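Local coordinates for glutaredoxin related protein (Sulfolobus solfataricus, PDB 4MNN) that probably acts as an atypical protein disulfide oxidoreductase, making, breaking or exchanging disulfide bonds with a pair of thioredoxin-like units, at residues 20-25 and 49-54; 98-103 and 128-133; 107-112 and 135-140. All coordinates share one frame; numbering follows the deposited sequence.

Contact 1: residues 20-25 and 49-54; sequences TIQQCN and LVKVKR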
ATOM      1  N   THR A  20       3.882   9.439   7.868  1.00 22.77           N
ATOM      2  CA  THR A  20       3.185  10.551   7.241  1.00 21.26           C
ATOM      3  C   THR A  20       2.411   9.978   6.050  1.00 20.24           C
ATOM      4  O   THR A  20       2.981   9.228   5.271  1.00 18.89           O
ATOM      5  CB  THR A  20       4.139  11.621   6.692  1.00 24.34           C
ATOM      6  OG1 THR A  20       4.853  12.238   7.774  1.00 26.33           O
ATOM      7  CG2 THR A  20       3.335  12.721   5.976  1.00 23.39           C
ATOM      8  N   ILE A  21       1.129  10.326   5.936  1.00 17.69           N
ATOM      9  CA  ILE A  21       0.297   9.860   4.832  1.00 17.97           C
ATOM     10  C   ILE A  21      -0.026  11.046   3.938  1.00 17.39           C
ATOM     11  O   ILE A  21      -0.410  12.097   4.454  1.00 17.36           O
ATOM     12  CB  ILE A  21      -1.046   9.295   5.366  1.00 18.14           C
ATOM     13  CG1 ILE A  21      -0.821   7.918   5.977  1.00 21.61           C
ATOM     14  CG2 ILE A  21      -2.110   9.265   4.273  1.00 22.64           C
ATOM     15  CD1 ILE A  21      -2.017   7.420   6.747  1.00 22.58           C
ATOM     16  N   GLN A  22       0.169  10.909   2.625  1.00 15.75           N
ATOM     17  CA  GLN A  22      -0.225  11.982   1.722  1.00 17.94           C
ATOM     18  C   GLN A  22      -1.389  11.383   0.958  1.00 17.52           C
ATOM     19  O   GLN A  22      -1.285  10.286   0.418  1.00 19.18           O
ATOM     20  CB  GLN A  22       0.870  12.344   0.730  1.00 17.30           C
ATOM     21  CG  GLN A  22       2.162  12.784   1.376  1.00 23.45           C
ATOM     22  CD  GLN A  22       3.146  13.274   0.332  1.00 24.79           C
ATOM     23  OE1 GLN A  22       3.263  12.682  -0.734  1.00 25.18           O
ATOM     24  NE2 GLN A  22       3.850  14.351   0.633  1.00 26.35           N
ATOM     25  N   GLN A  23      -2.499  12.095   0.869  1.00 17.21           N
ATOM     26  CA  GLN A  23      -3.619  11.486   0.168  1.00 16.38           C
ATOM     27  C   GLN A  23      -4.450  12.493  -0.568  1.00 16.84           C
ATOM     28  O   GLN A  23      -4.327  13.672  -0.299  1.00 16.96           O
ATOM     29  CB  GLN A  23      -4.548  10.827   1.194  1.00 15.55           C
ATOM     30  CG  GLN A  23      -5.277  11.832   2.123  1.00 16.82           C
ATOM     31  CD  GLN A  23      -6.618  12.337   1.548  1.00 17.49           C
ATOM     32  OE1 GLN A  23      -7.336  11.601   0.849  1.00 15.55           O
ATOM     33  NE2 GLN A  23      -6.964  13.578   1.860  1.00 16.81           N
ATOM     34  N   CYS A  24      -5.274  12.017  -1.498  1.00 15.14           N
ATOM     35  CA  CYS A  24      -6.254  12.900  -2.107  1.00 16.78           C
ATOM     36  C   CYS A  24      -7.469  12.092  -2.503  1.00 16.85           C
ATOM     37  O   CYS A  24      -7.392  10.889  -2.803  1.00 15.39           O
ATOM     38  CB  CYS A  24      -5.715  13.678  -3.297  1.00 18.97           C
ATOM     39  SG  CYS A  24      -4.842  12.625  -4.453  1.00 22.85           S
ATOM     40  N   ASN A  25      -8.612  12.763  -2.454  1.00 14.14           N
ATOM     41  CA  ASN A  25      -9.892  12.189  -2.799  1.00 16.36           C
ATOM     42  C   ASN A  25     -10.373  11.090  -1.848  1.00 15.97           C
ATOM     43  O   ASN A  25     -11.219  10.285  -2.201  1.00 15.93           O
ATOM     44  CB  ASN A  25      -9.874  11.714  -4.260  1.00 17.81           C
ATOM     45  CG  ASN A  25      -9.662  12.874  -5.260  1.00 22.91           C
ATOM     46  OD1 ASN A  25      -9.368  14.022  -4.872  1.00 23.15           O
ATOM     47  ND2 ASN A  25      -9.799  12.569  -6.558  1.00 23.97           N
ATOM     48  N   LEU A  49      -5.669   8.573  -4.193  1.00 17.85           N
ATOM     49  CA  LEU A  49      -4.439   7.855  -3.946  1.00 18.12           C
ATOM     50  C   LEU A  49      -3.976   8.160  -2.553  1.00 17.80           C
ATOM     51  O   LEU A  49      -4.427   9.133  -1.942  1.00 17.17           O
ATOM     52  CB  LEU A  49      -3.339   8.147  -4.979  1.00 21.86           C
ATOM     53  CG  LEU A  49      -2.260   9.241  -5.083  1.00 25.90           C
ATOM     54  CD1 LEU A  49      -2.705  10.205  -6.154  1.00 27.73           C
ATOM     55  CD2 LEU A  49      -1.910   9.878  -3.745  1.00 26.50           C
ATOM     56  N   VAL A  50      -3.098   7.317  -2.025  0.50 15.85           N
ATOM     57  CA  VAL A  50      -2.532   7.539  -0.706  0.50 15.52           C
ATOM     58  C   VAL A  50      -1.098   7.038  -0.732  0.50 16.37           C
ATOM     59  O   VAL A  50      -0.827   5.926  -1.185  0.50 16.46           O
ATOM     60  CB  VAL A  50      -3.317   6.815   0.429  0.50 15.62           C
ATOM     61  CG1 VAL A  50      -3.244   5.324   0.259  0.50 14.24           C
ATOM     62  CG2 VAL A  50      -2.745   7.234   1.796  0.50 14.41           C
ATOM     63  N   LYS A  51      -0.189   7.894  -0.273  1.00 16.96           N
ATOM     64  CA  LYS A  51       1.249   7.615  -0.224  1.00 18.03           C
ATOM     65  C   LYS A  51       1.632   7.501   1.236  1.00 17.58           C
ATOM     66  O   LYS A  51       1.215   8.339   2.070  1.00 17.97           O
ATOM     67  CB  LYS A  51       2.073   8.749  -0.834  1.00 20.40           C
ATOM     68  CG  LYS A  51       1.950   8.826  -2.322  1.00 25.23           C
ATOM     69  CD  LYS A  51       2.811   9.947  -2.882  1.00 28.49           C
ATOM     70  CE  LYS A  51       3.114   9.686  -4.345  1.00 33.24           C
ATOM     71  NZ  LYS A  51       3.519  10.970  -5.013  1.00 37.08           N
ATOM     72  N   VAL A  52       2.438   6.494   1.554  1.00 16.82           N
ATOM     73  CA  VAL A  52       2.834   6.284   2.945  1.00 16.43           C
ATOM     74  C   VAL A  52       4.319   6.576   3.007  1.00 17.37           C
ATOM     75  O   VAL A  52       5.077   5.997   2.259  1.00 15.09           O
ATOM     76  CB  VAL A  52       2.530   4.852   3.349  1.00 18.78           C
ATOM     77  CG1 VAL A  52       3.149   4.540   4.721  1.00 16.76           C
ATOM     78  CG2 VAL A  52       0.983   4.678   3.391  1.00 17.54           C
ATOM     79  N   LYS A  53       4.700   7.497   3.898  1.00 17.30           N
ATOM     80  CA  LYS A  53       6.084   7.930   4.055  1.00 18.54           C
ATOM     81  C   LYS A  53       6.527   7.982   5.498  1.00 21.00           C
ATOM     82  O   LYS A  53       5.724   7.915   6.440  1.00 19.40           O
ATOM     83  CB  LYS A  53       6.245   9.362   3.507  1.00 18.92           C
ATOM     84  CG  LYS A  53       5.721   9.542   2.085  1.00 20.46           C
ATOM     85  CD  LYS A  53       5.740  11.026   1.666  1.00 23.30           C
ATOM     86  CE  LYS A  53       7.144  11.640   1.873  1.00 26.83           C
ATOM     87  NZ  LYS A  53       7.160  13.053   1.333  1.00 29.41           N
ATOM     88  N   ARG A  54       7.835   8.084   5.659  1.00 23.04           N
ATOM     89  CA  ARG A  54       8.433   8.249   6.978  1.00 26.06           C
ATOM     90  C   ARG A  54       9.586   9.147   6.548  1.00 27.13           C
ATOM     91  O   ARG A  54      10.479   8.722   5.811  1.00 26.07           O
ATOM     92  CB  ARG A  54       8.881   6.912   7.572  1.00 27.16           C
ATOM     93  CG  ARG A  54       9.202   7.017   9.049  1.00 32.65           C
ATOM     94  CD  ARG A  54       9.589   5.697   9.721  1.00 34.97           C
ATOM     95  NE  ARG A  54      10.324   5.991  10.952  1.00 39.21           N
ATOM     96  CZ  ARG A  54      10.490   5.152  11.978  1.00 41.14           C
ATOM     97  NH1 ARG A  54       9.967   3.921  11.954  1.00 39.58           N
ATOM     98  NH2 ARG A  54      11.185   5.557  13.042  1.00 41.80           N
TER
HETATM   99  O   HOH W   1       3.485  13.568  -3.628  1.00 46.94           O

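Contact 2: residues 98-103 and 128-133; sequences QVRGSV and NENVKL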
ATOM      1  N   GLN A  98      16.870  -8.876  -2.757  1.00 20.71           N
ATOM      2  CA  GLN A  98      17.495  -9.042  -4.055  1.00 23.04           C
ATOM      3  C   GLN A  98      16.737  -8.351  -5.156  1.00 23.16           C
ATOM      4  O   GLN A  98      17.285  -8.040  -6.211  1.00 24.56           O
ATOM      5  CB  GLN A  98      17.598 -10.521  -4.412  1.00 23.73           C
ATOM      6  CG  GLN A  98      18.522 -11.282  -3.503  1.00 23.96           C
ATOM      7  CD  GLN A  98      19.774 -10.512  -3.192  1.00 25.81           C
ATOM      8  OE1 GLN A  98      20.568 -10.161  -4.090  1.00 28.12           O
ATOM      9  NE2 GLN A  98      19.973 -10.234  -1.918  1.00 26.36           N
ATOM     10  N   VAL A  99      15.453  -8.146  -4.929  1.00 23.21           N
ATOM     11  CA  VAL A  99      14.643  -7.533  -5.957  1.00 21.98           C
ATOM     12  C   VAL A  99      15.016  -6.068  -6.181  1.00 21.84           C
ATOM     13  O   VAL A  99      15.505  -5.376  -5.274  1.00 21.30           O
ATOM     14  CB  VAL A  99      13.133  -7.699  -5.606  1.00 21.80           C
ATOM     15  CG1 VAL A  99      12.260  -7.245  -6.761  1.00 22.37           C
ATOM     16  CG2 VAL A  99      12.845  -9.188  -5.334  1.00 22.81           C
ATOM     17  N   ARG A 100      14.816  -5.623  -7.419  1.00 21.69           N
ATOM     18  CA  ARG A 100      15.070  -4.236  -7.797  1.00 22.58           C
ATOM     19  C   ARG A 100      14.002  -3.737  -8.767  1.00 21.75           C
ATOM     20  O   ARG A 100      13.435  -4.514  -9.551  1.00 20.24           O
ATOM     21  CB  ARG A 100      16.435  -4.103  -8.465  1.00 27.54           C
ATOM     22  CG  ARG A 100      17.617  -4.148  -7.493  1.00 32.50           C
ATOM     23  CD  ARG A 100      18.908  -3.747  -8.186  1.00 37.88           C
ATOM     24  NE  ARG A 100      19.979  -3.426  -7.233  1.00 42.49           N
ATOM     25  CZ  ARG A 100      20.191  -2.220  -6.713  1.00 43.86           C
ATOM     26  NH1 ARG A 100      21.192  -2.032  -5.862  1.00 47.87           N
ATOM     27  NH2 ARG A 100      19.418  -1.194  -7.054  1.00 46.51           N
ATOM     28  N   GLY A 101      13.726  -2.443  -8.693  1.00 20.05           N
ATOM     29  CA  GLY A 101      12.788  -1.860  -9.625  1.00 19.86           C
ATOM     30  C   GLY A 101      11.320  -1.793  -9.281  1.00 16.85           C
ATOM     31  O   GLY A 101      10.884  -1.972  -8.152  1.00 16.33           O
ATOM     32  N   SER A 102      10.544  -1.554 -10.313  1.00 15.94           N
ATOM     33  CA  SER A 102       9.107  -1.405 -10.150  1.00 16.12           C
ATOM     34  C   SER A 102       8.419  -2.715  -9.807  1.00 13.14           C
ATOM     35  O   SER A 102       8.721  -3.760 -10.381  1.00 11.74           O
ATOM     36  CB  SER A 102       8.516  -0.858 -11.447  1.00 16.44           C
ATOM     37  OG  SER A 102       7.095  -0.860 -11.412  1.00 17.20           O
ATOM     38  N   VAL A 103       7.505  -2.634  -8.852  1.00 12.81           N
ATOM     39  CA  VAL A 103       6.681  -3.770  -8.466  1.00 11.59           C
ATOM     40  C   VAL A 103       5.276  -3.173  -8.381  1.00 12.28           C
ATOM     41  O   VAL A 103       5.031  -2.272  -7.571  1.00 14.89           O
ATOM     42  CB  VAL A 103       7.070  -4.357  -7.070  1.00 12.93           C
ATOM     43  CG1 VAL A 103       6.118  -5.543  -6.708  1.00 13.15           C
ATOM     44  CG2 VAL A 103       8.518  -4.835  -7.097  1.00 15.16           C
ATOM     45  N   ASN A 128      13.361  -3.297   1.487  1.00 22.30           N
ATOM     46  CA  ASN A 128      14.145  -3.005   0.296  1.00 22.38           C
ATOM     47  C   ASN A 128      13.823  -1.667  -0.362  1.00 23.54           C
ATOM     48  O   ASN A 128      12.808  -1.526  -1.052  1.00 20.34           O
ATOM     49  CB  ASN A 128      13.892  -4.200  -0.669  1.00 21.24           C
ATOM     50  CG  ASN A 128      14.693  -4.132  -1.952  1.00 20.17           C
ATOM     51  OD1 ASN A 128      14.702  -5.093  -2.740  1.00 25.49           O
ATOM     52  ND2 ASN A 128      15.357  -3.041  -2.175  1.00 19.65           N
ATOM     53  N   GLU A 129      14.704  -0.689  -0.149  1.00 24.55           N
ATOM     54  CA  GLU A 129      14.518   0.639  -0.721  1.00 26.38           C
ATOM     55  C   GLU A 129      14.733   0.681  -2.217  1.00 26.42           C
ATOM     56  O   GLU A 129      14.448   1.704  -2.855  1.00 27.43           O
ATOM     57  CB  GLU A 129      15.494   1.627  -0.080  1.00 29.22           C
ATOM     58  CG  GLU A 129      15.396   1.704   1.405  1.00 34.94           C
ATOM     59  CD  GLU A 129      16.467   2.602   1.980  1.00 38.98           C
ATOM     60  OE1 GLU A 129      16.487   3.802   1.595  1.00 40.60           O
ATOM     61  OE2 GLU A 129      17.275   2.102   2.801  1.00 39.93           O
ATOM     62  N   ASN A 130      15.253  -0.410  -2.784  1.00 25.34           N
ATOM     63  CA  ASN A 130      15.529  -0.454  -4.221  1.00 24.90           C
ATOM     64  C   ASN A 130      14.293  -0.892  -5.004  1.00 24.69           C
ATOM     65  O   ASN A 130      14.329  -0.978  -6.237  1.00 25.44           O
ATOM     66  CB  ASN A 130      16.677  -1.430  -4.495  1.00 28.72           C
ATOM     67  CG  ASN A 130      17.971  -1.020  -3.808  1.00 30.05           C
ATOM     68  OD1 ASN A 130      18.631  -1.839  -3.152  1.00 34.86           O
ATOM     69  ND2 ASN A 130      18.340   0.236  -3.957  1.00 28.98           N
ATOM     70  N   VAL A 131      13.223  -1.218  -4.284  1.00 21.12           N
ATOM     71  CA  VAL A 131      11.962  -1.625  -4.915  1.00 20.72           C
ATOM     72  C   VAL A 131      11.035  -0.402  -4.872  1.00 18.79           C
ATOM     73  O   VAL A 131      11.043   0.328  -3.897  1.00 20.45           O
ATOM     74  CB  VAL A 131      11.288  -2.808  -4.131  1.00 21.49           C
ATOM     75  CG1 VAL A 131       9.774  -2.811  -4.358  1.00 25.51           C
ATOM     76  CG2 VAL A 131      11.853  -4.160  -4.616  1.00 22.87           C
ATOM     77  N   LYS A 132      10.271  -0.164  -5.934  1.00 16.77           N
ATOM     78  CA  LYS A 132       9.318   0.947  -5.932  1.00 16.83           C
ATOM     79  C   LYS A 132       7.956   0.273  -6.045  1.00 15.43           C
ATOM     80  O   LYS A 132       7.560  -0.150  -7.129  1.00 15.42           O
ATOM     81  CB  LYS A 132       9.530   1.892  -7.115  1.00 20.87           C
ATOM     82  CG  LYS A 132       8.520   3.052  -7.056  1.00 24.11           C
ATOM     83  CD  LYS A 132       8.596   3.951  -8.254  1.00 29.16           C
ATOM     84  CE  LYS A 132       7.736   5.169  -8.021  1.00 34.16           C
ATOM     85  NZ  LYS A 132       7.776   6.141  -9.136  1.00 34.08           N
ATOM     86  N   LEU A 133       7.281   0.141  -4.895  1.00 13.80           N
ATOM     87  CA  LEU A 133       5.977  -0.521  -4.805  1.00 12.32           C
ATOM     88  C   LEU A 133       4.793   0.402  -5.055  1.00 12.48           C
ATOM     89  O   LEU A 133       4.674   1.460  -4.445  1.00 12.68           O
ATOM     90  CB  LEU A 133       5.808  -1.165  -3.400  1.00 12.45           C
ATOM     91  CG  LEU A 133       4.449  -1.860  -3.161  1.00 12.12           C
ATOM     92  CD1 LEU A 133       4.338  -3.043  -4.128  1.00 10.54           C
ATOM     93  CD2 LEU A 133       4.331  -2.318  -1.695  1.00 13.37           C
TER
HETATM   94  O   HOH W   2       6.460   0.896  -9.420  1.00 23.92           O

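Contact 3: residues 107-112 and 135-140; sequences VTPDCT and IYDATE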
ATOM      1  N   VAL A 107      -5.188  -5.107  -7.430  1.00 15.02           N
ATOM      2  CA  VAL A 107      -6.171  -5.740  -6.563  1.00 16.62           C
ATOM      3  C   VAL A 107      -7.562  -5.172  -6.861  1.00 16.43           C
ATOM      4  O   VAL A 107      -7.714  -4.258  -7.677  1.00 16.41           O
ATOM      5  CB  VAL A 107      -5.891  -5.411  -5.045  1.00 15.32           C
ATOM      6  CG1 VAL A 107      -4.468  -5.823  -4.644  1.00 15.16           C
ATOM      7  CG2 VAL A 107      -6.093  -3.885  -4.782  1.00 13.97           C
ATOM      8  N   THR A 108      -8.570  -5.761  -6.217  1.00 17.37           N
ATOM      9  CA  THR A 108      -9.942  -5.238  -6.224  1.00 18.89           C
ATOM     10  C   THR A 108     -10.479  -5.586  -4.834  1.00 21.51           C
ATOM     11  O   THR A 108      -9.906  -6.427  -4.146  1.00 21.02           O
ATOM     12  CB  THR A 108     -10.865  -5.879  -7.299  1.00 18.77           C
ATOM     13  OG1 THR A 108     -11.069  -7.276  -7.002  1.00 21.29           O
ATOM     14  CG2 THR A 108     -10.226  -5.732  -8.665  1.00 19.59           C
ATOM     15  N   PRO A 109     -11.555  -4.913  -4.381  1.00 23.79           N
ATOM     16  CA  PRO A 109     -12.147  -5.179  -3.064  1.00 26.29           C
ATOM     17  C   PRO A 109     -12.654  -6.620  -2.956  1.00 28.57           C
ATOM     18  O   PRO A 109     -12.406  -7.298  -1.958  1.00 29.04           O
ATOM     19  CB  PRO A 109     -13.290  -4.165  -2.990  1.00 26.60           C
ATOM     20  CG  PRO A 109     -12.719  -2.988  -3.697  1.00 26.57           C
ATOM     21  CD  PRO A 109     -12.057  -3.641  -4.931  1.00 25.13           C
ATOM     22  N   ASP A 110     -13.350  -7.094  -3.993  1.00 29.51           N
ATOM     23  CA  ASP A 110     -13.877  -8.462  -3.984  1.00 30.63           C
ATOM     24  C   ASP A 110     -12.740  -9.387  -4.358  1.00 29.44           C
ATOM     25  O   ASP A 110     -12.705  -9.936  -5.468  1.00 28.90           O
ATOM     26  CB  ASP A 110     -15.009  -8.606  -5.008  1.00 34.49           C
ATOM     27  CG  ASP A 110     -15.715  -9.959  -4.926  1.00 38.37           C
ATOM     28  OD1 ASP A 110     -16.461 -10.279  -5.874  1.00 41.15           O
ATOM     29  OD2 ASP A 110     -15.538 -10.705  -3.922  1.00 41.11           O
ATOM     30  N   CYS A 111     -11.794  -9.564  -3.436  1.00 27.26           N
ATOM     31  CA  CYS A 111     -10.655 -10.407  -3.741  1.00 25.46           C
ATOM     32  C   CYS A 111     -10.086 -11.032  -2.480  1.00 24.82           C
ATOM     33  O   CYS A 111      -9.544 -10.338  -1.626  1.00 23.37           O
ATOM     34  CB  CYS A 111      -9.585  -9.570  -4.463  1.00 22.68           C
ATOM     35  SG  CYS A 111      -8.041 -10.452  -4.829  1.00 22.77           S
ATOM     36  N   THR A 112     -10.197 -12.350  -2.389  1.00 24.65           N
ATOM     37  CA  THR A 112      -9.722 -13.057  -1.217  1.00 24.30           C
ATOM     38  C   THR A 112      -8.227 -13.063  -1.036  1.00 24.10           C
ATOM     39  O   THR A 112      -7.754 -12.821   0.064  1.00 22.38           O
ATOM     40  CB  THR A 112     -10.231 -14.522  -1.210  1.00 26.99           C
ATOM     41  OG1 THR A 112     -11.657 -14.516  -1.106  1.00 30.27           O
ATOM     42  CG2 THR A 112      -9.648 -15.289  -0.031  1.00 25.68           C
ATOM     43  N   ILE A 135       0.443   0.073  -5.592  1.00 13.10           N
ATOM     44  CA  ILE A 135      -0.704  -0.839  -5.537  1.00 13.37           C
ATOM     45  C   ILE A 135      -1.800  -0.140  -6.292  1.00 13.47           C
ATOM     46  O   ILE A 135      -1.955   1.054  -6.143  1.00 14.73           O
ATOM     47  CB  ILE A 135      -1.220  -1.032  -4.100  1.00 14.45           C
ATOM     48  CG1 ILE A 135      -0.044  -1.242  -3.137  1.00 17.61           C
ATOM     49  CG2 ILE A 135      -2.228  -2.199  -4.076  1.00 13.93           C
ATOM     50  CD1 ILE A 135       0.769  -2.485  -3.384  1.00 17.11           C
ATOM     51  N   TYR A 136      -2.549  -0.879  -7.106  1.00 14.42           N
ATOM     52  CA  TYR A 136      -3.649  -0.285  -7.870  1.00 14.44           C
ATOM     53  C   TYR A 136      -4.949  -1.020  -7.661  1.00 13.36           C
ATOM     54  O   TYR A 136      -4.984  -2.226  -7.807  1.00 14.21           O
ATOM     55  CB  TYR A 136      -3.378  -0.351  -9.374  1.00 14.30           C
ATOM     56  CG  TYR A 136      -2.190   0.454  -9.836  1.00 15.73           C
ATOM     57  CD1 TYR A 136      -0.886  -0.066  -9.759  1.00 16.32           C
ATOM     58  CD2 TYR A 136      -2.371   1.739 -10.352  1.00 17.27           C
ATOM     59  CE1 TYR A 136       0.217   0.674 -10.194  1.00 17.94           C
ATOM     60  CE2 TYR A 136      -1.272   2.498 -10.784  1.00 20.69           C
ATOM     61  CZ  TYR A 136       0.012   1.960 -10.705  1.00 19.95           C
ATOM     62  OH  TYR A 136       1.088   2.710 -11.128  1.00 21.11           O
ATOM     63  N   ASP A 137      -6.006  -0.283  -7.321  1.00 14.56           N
ATOM     64  CA  ASP A 137      -7.354  -0.847  -7.232  1.00 14.57           C
ATOM     65  C   ASP A 137      -7.774  -0.860  -8.728  1.00 16.23           C
ATOM     66  O   ASP A 137      -8.029   0.193  -9.342  1.00 17.34           O
ATOM     67  CB  ASP A 137      -8.299   0.064  -6.450  1.00 15.01           C
ATOM     68  CG  ASP A 137      -9.755  -0.464  -6.421  1.00 16.61           C
ATOM     69  OD1 ASP A 137     -10.183  -1.164  -7.355  1.00 18.33           O
ATOM     70  OD2 ASP A 137     -10.497  -0.147  -5.480  1.00 17.46           O
ATOM     71  N   ALA A 138      -7.785  -2.055  -9.304  1.00 16.53           N
ATOM     72  CA  ALA A 138      -8.094  -2.259 -10.711  1.00 17.32           C
ATOM     73  C   ALA A 138      -9.490  -1.808 -11.136  1.00 19.00           C
ATOM     74  O   ALA A 138      -9.730  -1.626 -12.336  1.00 17.34           O
ATOM     75  CB  ALA A 138      -7.893  -3.739 -11.053  1.00 16.29           C
ATOM     76  N   THR A 139     -10.412  -1.673 -10.172  1.00 18.33           N
ATOM     77  CA  THR A 139     -11.777  -1.219 -10.498  1.00 20.36           C
ATOM     78  C   THR A 139     -11.798   0.282 -10.683  1.00 21.06           C
ATOM     79  O   THR A 139     -12.624   0.835 -11.430  1.00 21.99           O
ATOM     80  CB  THR A 139     -12.811  -1.591  -9.373  1.00 21.79           C
ATOM     81  OG1 THR A 139     -12.534  -0.860  -8.163  1.00 23.98           O
ATOM     82  CG2 THR A 139     -12.753  -3.077  -9.106  1.00 20.15           C
ATOM     83  N   GLU A 140     -10.870   0.949 -10.015  1.00 19.48           N
ATOM     84  CA  GLU A 140     -10.777   2.407 -10.071  1.00 19.17           C
ATOM     85  C   GLU A 140      -9.797   2.823 -11.165  1.00 17.92           C
ATOM     86  O   GLU A 140     -10.088   3.706 -11.978  1.00 19.19           O
ATOM     87  CB  GLU A 140     -10.305   2.916  -8.690  1.00 19.78           C
ATOM     88  CG  GLU A 140     -10.193   4.426  -8.548  1.00 20.48           C
ATOM     89  CD  GLU A 140     -11.527   5.107  -8.749  1.00 25.32           C
ATOM     90  OE1 GLU A 140     -12.524   4.604  -8.199  1.00 27.63           O
ATOM     91  OE2 GLU A 140     -11.567   6.130  -9.447  1.00 27.72           O
TER

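Contact 1: residues 20-25 and 49-54
Q22 and K51 pair in the middle of an antiparallel ladder between strands 20-24 and 49-54, neighbours in the sheet of the N-terminal thioredoxin-like unit. Q22 N donates to K51 O at 2.8 Å, and K51 N returns to Q22 O at 2.7 Å, almost straight at 169°. T20 with K53 and C24 with L49 repeat this two-bond pattern. The Q22 side chain leaves on the face shared with K51 and K53. Its CB lies 4.1 Å from K51 CB. CG, anti to the carbonyl carbon (chi1 -59°), comes 4.0 Å from K53 CD, and Q22 CD closes to 3.7 Å on that same methylene. At the tip the amide divides its partners: OE1 sits 3.5 Å from K51 CD and accepts from a water that also takes a hydrogen bond from K51 NZ, while NE2 bonds to E40 of strand 38-41 and stays 3.6 Å from K53 NZ. On the other face I21, V50 and V52 pack against helices 27-33 and 71-83. At the far end of the ladder C24 SG, joined to C45 in a disulfide, rests against L49 CD1 at 3.6 Å.

Contact 2: residues 98-103 and 128-133
V99, just ahead of its strand, sets CG1 3.8 Å from V131 CG2, the two side chains slanting across each other. R100 starts away from the other segment and brings its end back over N130. Its chain is extended from CG to NE; chi4 of -88° then swings CZ out of that line, and the guanidinium stacks on the N130 amide with the two planes 28° apart. R100 NH2 is 3.6 Å from N130 CG, and the two side chains run alongside each other in the same direction; this is a stack of flat polar groups at the exposed end of the contact. G101 opens the parallel strand pairing: its N donates to N130 O at 2.9 Å, and its O accepts from K132 N, also at 2.9 Å, with the donor well above the carbonyl plane. Its backbone angles, with a positive phi (91°), would jam a CB against the R100 carbonyl oxygen. S102, on the opposite face from V131, is linked to the other strand through a water that accepts from S102 OG and donates to K132 O. K132 O also accepts from V103 N at 3.0 Å. V103 shares out its two methyls: CG2 lies 3.6 Å from V131 CG1, and CG1 lies 4.0 Å from L133 CD1. The segments hold the starts of the two strands of a beta-alpha-beta unit: L133 packs against L121, Y122 and S125 of helix 114-127, while V103 also touches I156 and F158 of strand 155-158.

Contact 3: residues 107-112 and 135-140
V107 and D137 pair where two parallel strands end, next to the loop carrying a CxxC disulfide of thioredoxin type, C111 to C114. V107 uses both its N-H and its C=O, and the two bonds flank D137 as in any parallel bridge: V107 N donates to Y136 O at 2.9 Å, and V107 O accepts from A138 N at 2.7 Å. Both donors lie nearly along the C=O axis of their acceptors. V107 CG1 is anti to the carbonyl carbon (chi1 -56°), which leaves V107 CG2 between the backbone N and the carbonyl carbon, 3.6 Å from Y136 O.

Past the bridge the contact passes to side chains. T108 CG2 meets T139 CG2 at 3.7 Å, the two side chains crossing at about a right angle, and also touches A138 CB. The P109 ring turns its CD to the D137 carboxylate, 3.9 Å from OD1 and 3.9 Å from OD2. That carboxylate, with CG anti to the backbone N (chi1 176°), reaches forward along its own chain in an Asx turn: D137 OD1 accepts from T139 N at 2.9 Å on its anti side. T139 OG1 approaches D137 OD1 on the syn side, but the 2.5 Å between them is so short that its detail is doubtful.

Outside the pair, Y136 stacks on Y63, and T108 and C111 touch V153, with P154 also against C111. A CxxC disulfide at a helix start, after the loop that follows a parallel strand of a beta-alpha-beta unit, is characteristic of the thioredoxin fold and consistent with a redox site.

Overall arrangement
Starting at the N terminus, contact 1 closes first: 49-54 folds back on 20-25 around helix 27-33 and strand 38-41, joining two antiparallel strands of the first thioredoxin-like unit. Contacts 2 and 3 follow in the second, and they cross along the chain, because 98-103 and 107-112 come before 128-133 and 135-140. Both are closed by the crossover through helix 114-127, contact 2 at the start of parallel strands 101-107 and 131-137, contact 3 at their ends, with centres about 21 Å apart. Strand 131-137 adjoins 57-63, which adjoins 49-54, so one continuous seven-stranded sheet links all three contacts and both units.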